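Outer protein YopM (Yersinia pestis, PDB 1JL5) probably acts as a leucine-rich-repeat effector that alters host cell physiology and promotes bacterial survival in host tissues. Local coordinates at residues A[166-178]-A[186-198]. Numbering follows the deposited sequence.
Sequences KKLPDLPPSLEFI and EELPELQNLPFLT
Pro189 wedges its ring between Leu168 and Leu171: Pro189 CD rests on Leu168 CB, and Pro189 CG presses on Leu171 CG at 3.5 Å, a tight fit in which the two side chains meet nearly at right angles. Leu171 CD1 reaches Leu191 CD2 at 3.3 Å, also tight, while Leu194 CD2 closes over Leu171 CB and CD1. Leu168 and Leu188 run side by side, as do Leu175 and Leu197; the latter two have CG anti to the backbone N (chi1 -170° and -174°), which aligns the branches so that Leu197 CD1 lies 3.7 Å from Leu175 CG. Outside this apolar core, the Phe196 ring takes Pro173 O at its edge (CD2 to O 3.3 Å) and Pro195 CB over one face.

Water joins much of the backbone between the coils. One molecule bridges Leu168 N and Glu187 O, another Leu171 N and Glu190 O, and a third ties Pro173 O and Leu175 O to Phe196 N. Direct bonding begins where Thr198 N donates to Glu176 O (2.7 Å, 165°). At the other end Lys166 NZ and Glu186 OE2 form a long salt bridge (3.8 Å), beside a water that accepts from Lys166 NZ and bonds only weakly to Glu186 OE2.

These are successive turns of the leucine-rich-repeat solenoid, stacked on their convex side and leading into parallel strands 177-179 and 199-201; Leu175 and Ile178 also pack on Ile158 of strand 157-159.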
loop_
_atom_site.group_PDB
_atom_site.type_symbol
_atom_site.label_atom_id
_atom_site.label_comp_id
_atom_site.label_asym_id
_atom_site.label_seq_id
_atom_site.Cartn_x
_atom_site.Cartn_y
_atom_site.Cartn_z
ATOM N N LYS A 166 21.259 13.718 -22.283
ATOM C CA LYS A 166 21.999 14.551 -21.344
ATOM C C LYS A 166 21.714 15.981 -21.765
ATOM O O LYS A 166 21.784 16.911 -20.963
ATOM C CB LYS A 166 23.499 14.275 -21.443
ATOM C CG LYS A 166 23.900 12.852 -21.077
ATOM C CD LYS A 166 23.943 12.630 -19.569
ATOM C CE LYS A 166 25.084 13.411 -18.920
ATOM N NZ LYS A 166 25.212 13.121 -17.459
ATOM N N LYS A 167 21.385 16.145 -23.040
ATOM C CA LYS A 167 21.083 17.454 -23.586
ATOM C C LYS A 167 20.093 17.332 -24.726
ATOM O O LYS A 167 19.982 16.286 -25.357
ATOM C CB LYS A 167 22.364 18.121 -24.110
ATOM C CG LYS A 167 23.430 18.311 -23.046
ATOM C CD LYS A 167 24.644 19.066 -23.571
ATOM C CE LYS A 167 25.614 19.367 -22.432
ATOM N NZ LYS A 167 26.765 20.212 -22.854
ATOM N N LEU A 168 19.347 18.402 -24.956
ATOM C CA LEU A 168 18.392 18.440 -26.046
ATOM C C LEU A 168 18.964 19.398 -27.063
ATOM O O LEU A 168 19.471 20.457 -26.704
ATOM C CB LEU A 168 17.038 18.975 -25.589
ATOM C CG LEU A 168 16.172 18.076 -24.720
ATOM C CD1 LEU A 168 14.849 18.781 -24.459
ATOM C CD2 LEU A 168 15.944 16.738 -25.426
ATOM N N PRO A 169 18.923 19.031 -28.345
ATOM C CA PRO A 169 19.463 19.954 -29.345
ATOM C C PRO A 169 18.559 21.183 -29.306
ATOM O O PRO A 169 17.464 21.127 -28.740
ATOM C CB PRO A 169 19.309 19.174 -30.647
ATOM C CG PRO A 169 19.395 17.744 -30.198
ATOM C CD PRO A 169 18.547 17.747 -28.956
ATOM N N ASP A 170 18.998 22.293 -29.882
ATOM C CA ASP A 170 18.145 23.467 -29.877
ATOM C C ASP A 170 16.851 23.072 -30.559
ATOM O O ASP A 170 16.844 22.253 -31.476
ATOM C CB ASP A 170 18.816 24.634 -30.593
ATOM C CG ASP A 170 20.005 25.160 -29.827
ATOM O OD1 ASP A 170 19.994 25.055 -28.582
ATOM O OD2 ASP A 170 20.941 25.680 -30.462
ATOM N N LEU A 171 15.750 23.645 -30.100
ATOM C CA LEU A 171 14.454 23.293 -30.638
ATOM C C LEU A 171 14.031 24.087 -31.859
ATOM O O LEU A 171 14.407 25.247 -32.026
ATOM C CB LEU A 171 13.411 23.420 -29.534
ATOM C CG LEU A 171 13.828 22.612 -28.301
ATOM C CD1 LEU A 171 12.883 22.902 -27.149
ATOM C CD2 LEU A 171 13.849 21.123 -28.650
ATOM N N PRO A 172 13.241 23.456 -32.738
ATOM C CA PRO A 172 12.756 24.103 -33.955
ATOM C C PRO A 172 11.648 25.083 -33.606
ATOM O O PRO A 172 10.827 24.811 -32.733
ATOM C CB PRO A 172 12.241 22.928 -34.777
ATOM C CG PRO A 172 11.672 22.031 -33.715
ATOM C CD PRO A 172 12.769 22.060 -32.664
ATOM N N PRO A 173 11.616 26.238 -34.279
ATOM C CA PRO A 173 10.594 27.255 -34.030
ATOM C C PRO A 173 9.191 26.684 -34.162
ATOM O O PRO A 173 8.231 27.246 -33.644
ATOM C CB PRO A 173 10.887 28.301 -35.100
ATOM C CG PRO A 173 12.379 28.209 -35.240
ATOM C CD PRO A 173 12.608 26.717 -35.259
ATOM N N SER A 174 9.077 25.561 -34.862
ATOM C CA SER A 174 7.784 24.925 -35.065
ATOM C C SER A 174 7.352 24.126 -33.845
ATOM O O SER A 174 6.194 23.725 -33.735
ATOM C CB SER A 174 7.843 23.991 -36.270
ATOM O OG SER A 174 8.887 23.045 -36.114
ATOM N N LEU A 175 8.285 23.898 -32.930
ATOM C CA LEU A 175 7.991 23.116 -31.741
ATOM C C LEU A 175 6.807 23.648 -30.949
ATOM O O LEU A 175 6.807 24.787 -30.496
ATOM C CB LEU A 175 9.221 23.047 -30.837
ATOM C CG LEU A 175 9.074 22.057 -29.681
ATOM C CD1 LEU A 175 8.702 20.708 -30.239
ATOM C CD2 LEU A 175 10.363 21.964 -28.890
ATOM N N GLU A 176 5.792 22.812 -30.783
ATOM C CA GLU A 176 4.616 23.207 -30.034
ATOM C C GLU A 176 4.589 22.410 -28.749
ATOM O O GLU A 176 4.031 22.834 -27.736
ATOM C CB GLU A 176 3.346 22.888 -30.813
ATOM C CG GLU A 176 3.377 23.283 -32.266
ATOM C CD GLU A 176 2.007 23.205 -32.893
ATOM O OE1 GLU A 176 1.247 22.282 -32.535
ATOM O OE2 GLU A 176 1.692 24.062 -33.745
ATOM N N PHE A 177 5.205 21.241 -28.800
ATOM C CA PHE A 177 5.201 20.365 -27.655
ATOM C C PHE A 177 6.460 19.544 -27.566
ATOM O O PHE A 177 6.866 18.890 -28.525
ATOM C CB PHE A 177 3.975 19.450 -27.744
ATOM C CG PHE A 177 3.941 18.350 -26.719
ATOM C CD1 PHE A 177 4.860 17.304 -26.760
ATOM C CD2 PHE A 177 2.954 18.332 -25.738
ATOM C CE1 PHE A 177 4.797 16.257 -25.846
ATOM C CE2 PHE A 177 2.884 17.286 -24.819
ATOM C CZ PHE A 177 3.806 16.247 -24.875
ATOM N N ILE A 178 7.093 19.596 -26.405
ATOM C CA ILE A 178 8.264 18.789 -26.190
ATOM C C ILE A 178 8.201 18.151 -24.818
ATOM O O ILE A 178 8.045 18.825 -23.796
ATOM C CB ILE A 178 9.576 19.574 -26.322
ATOM C CG1 ILE A 178 10.745 18.596 -26.169
ATOM C CG2 ILE A 178 9.640 20.695 -25.292
ATOM C CD1 ILE A 178 12.086 19.163 -26.523
ATOM N N GLU A 186 20.549 18.415 -17.945
ATOM C CA GLU A 186 21.033 19.278 -16.891
ATOM C C GLU A 186 20.589 20.678 -17.270
ATOM O O GLU A 186 20.571 21.587 -16.450
ATOM C CB GLU A 186 22.549 19.182 -16.796
ATOM C CG GLU A 186 23.012 17.804 -16.378
ATOM C CD GLU A 186 24.513 17.698 -16.296
ATOM O OE1 GLU A 186 25.118 18.459 -15.510
ATOM O OE2 GLU A 186 25.085 16.853 -17.019
ATOM N N GLU A 187 20.215 20.827 -18.531
ATOM C CA GLU A 187 19.739 22.095 -19.052
ATOM C C GLU A 187 18.790 21.810 -20.193
ATOM O O GLU A 187 18.843 20.749 -20.807
ATOM C CB GLU A 187 20.887 22.941 -19.601
ATOM C CG GLU A 187 21.902 23.407 -18.583
ATOM C CD GLU A 187 23.029 24.189 -19.234
ATOM O OE1 GLU A 187 22.739 25.204 -19.907
ATOM O OE2 GLU A 187 24.201 23.787 -19.077
ATOM N N LEU A 188 17.913 22.761 -20.460
ATOM C CA LEU A 188 16.989 22.645 -21.563
ATOM C C LEU A 188 17.508 23.671 -22.548
ATOM O O LEU A 188 18.140 24.646 -22.153
ATOM C CB LEU A 188 15.571 23.019 -21.138
ATOM C CG LEU A 188 14.799 22.008 -20.289
ATOM C CD1 LEU A 188 13.426 22.571 -19.959
ATOM C CD2 LEU A 188 14.667 20.695 -21.048
ATOM N N PRO A 189 17.289 23.450 -23.844
ATOM C CA PRO A 189 17.788 24.457 -24.778
ATOM C C PRO A 189 16.953 25.712 -24.572
ATOM O O PRO A 189 15.956 25.685 -23.850
ATOM C CB PRO A 189 17.552 23.808 -26.137
ATOM C CG PRO A 189 16.338 22.962 -25.891
ATOM C CD PRO A 189 16.641 22.337 -24.555
ATOM N N GLU A 190 17.364 26.812 -25.186
ATOM C CA GLU A 190 16.619 28.052 -25.062
ATOM C C GLU A 190 15.203 27.761 -25.525
ATOM O O GLU A 190 14.999 27.048 -26.504
ATOM C CB GLU A 190 17.252 29.135 -25.931
ATOM C CG GLU A 190 16.505 30.449 -25.913
ATOM C CD GLU A 190 17.234 31.526 -26.682
ATOM O OE1 GLU A 190 17.538 31.301 -27.873
ATOM O OE2 GLU A 190 17.498 32.594 -26.092
ATOM N N LEU A 191 14.225 28.315 -24.822
ATOM C CA LEU A 191 12.836 28.062 -25.162
ATOM C C LEU A 191 12.046 29.325 -25.447
ATOM O O LEU A 191 11.099 29.306 -26.226
ATOM C CB LEU A 191 12.162 27.322 -24.007
ATOM C CG LEU A 191 12.877 26.074 -23.491
ATOM C CD1 LEU A 191 12.270 25.647 -22.158
ATOM C CD2 LEU A 191 12.775 24.966 -24.526
ATOM N N GLN A 192 12.437 30.415 -24.798
ATOM C CA GLN A 192 11.736 31.685 -24.929
ATOM C C GLN A 192 11.472 32.132 -26.357
ATOM O O GLN A 192 10.534 32.881 -26.603
ATOM C CB GLN A 192 12.491 32.779 -24.171
ATOM C CG GLN A 192 13.794 33.214 -24.811
ATOM C CD GLN A 192 14.636 34.052 -23.870
ATOM O OE1 GLN A 192 14.132 34.970 -23.220
ATOM N NE2 GLN A 192 15.926 33.741 -23.791
ATOM N N ASN A 193 12.279 31.665 -27.303
ATOM C CA ASN A 193 12.094 32.059 -28.693
ATOM C C ASN A 193 11.267 31.082 -29.510
ATOM O O ASN A 193 11.167 31.213 -30.730
ATOM C CB ASN A 193 13.448 32.288 -29.358
ATOM C CG ASN A 193 14.231 33.393 -28.686
ATOM O OD1 ASN A 193 13.707 34.485 -28.461
ATOM N ND2 ASN A 193 15.490 33.119 -28.356
ATOM N N LEU A 194 10.681 30.097 -28.840
ATOM C CA LEU A 194 9.830 29.135 -29.521
ATOM C C LEU A 194 8.445 29.752 -29.505
ATOM O O LEU A 194 7.751 29.733 -28.492
ATOM C CB LEU A 194 9.834 27.787 -28.794
ATOM C CG LEU A 194 10.983 26.812 -29.085
ATOM C CD1 LEU A 194 11.989 27.416 -30.053
ATOM C CD2 LEU A 194 11.649 26.424 -27.786
ATOM N N PRO A 195 8.024 30.314 -30.643
ATOM C CA PRO A 195 6.724 30.964 -30.802
ATOM C C PRO A 195 5.502 30.088 -30.598
ATOM O O PRO A 195 4.437 30.587 -30.257
ATOM C CB PRO A 195 6.797 31.513 -32.221
ATOM C CG PRO A 195 7.597 30.461 -32.925
ATOM C CD PRO A 195 8.720 30.221 -31.941
ATOM N N PHE A 196 5.645 28.785 -30.797
ATOM C CA PHE A 196 4.498 27.902 -30.668
ATOM C C PHE A 196 4.612 26.851 -29.581
ATOM O O PHE A 196 3.737 25.999 -29.451
ATOM C CB PHE A 196 4.232 27.232 -32.013
ATOM C CG PHE A 196 4.121 28.204 -33.149
ATOM C CD1 PHE A 196 3.039 29.076 -33.229
ATOM C CD2 PHE A 196 5.118 28.280 -34.114
ATOM C CE1 PHE A 196 2.955 30.013 -34.255
ATOM C CE2 PHE A 196 5.042 29.215 -35.144
ATOM C CZ PHE A 196 3.960 30.081 -35.214
ATOM N N LEU A 197 5.684 26.908 -28.800
ATOM C CA LEU A 197 5.860 25.937 -27.734
ATOM C C LEU A 197 4.808 26.188 -26.664
ATOM O O LEU A 197 4.838 27.199 -25.963
ATOM C CB LEU A 197 7.259 26.045 -27.134
ATOM C CG LEU A 197 7.581 24.964 -26.099
ATOM C CD1 LEU A 197 7.374 23.589 -26.713
ATOM C CD2 LEU A 197 9.008 25.128 -25.624
ATOM N N THR A 198 3.870 25.267 -26.538
ATOM C CA THR A 198 2.812 25.432 -25.564
ATOM C C THR A 198 2.956 24.468 -24.399
ATOM O O THR A 198 2.431 24.709 -23.318
ATOM C CB THR A 198 1.454 25.206 -26.209
ATOM O OG1 THR A 198 1.365 23.850 -26.643
ATOM C CG2 THR A 198 1.282 26.124 -27.410
HETATM O O HOH W 1 21.724 19.454 -20.545
HETATM O O HOH W 2 22.852 14.393 -16.400
HETATM O O HOH W 3 19.431 20.469 -23.336
HETATM O O HOH W 4 19.741 26.758 -26.605
HETATM O O HOH W 5 16.156 25.862 -28.524
HETATM O O HOH W 6 7.850 27.027 -31.044
#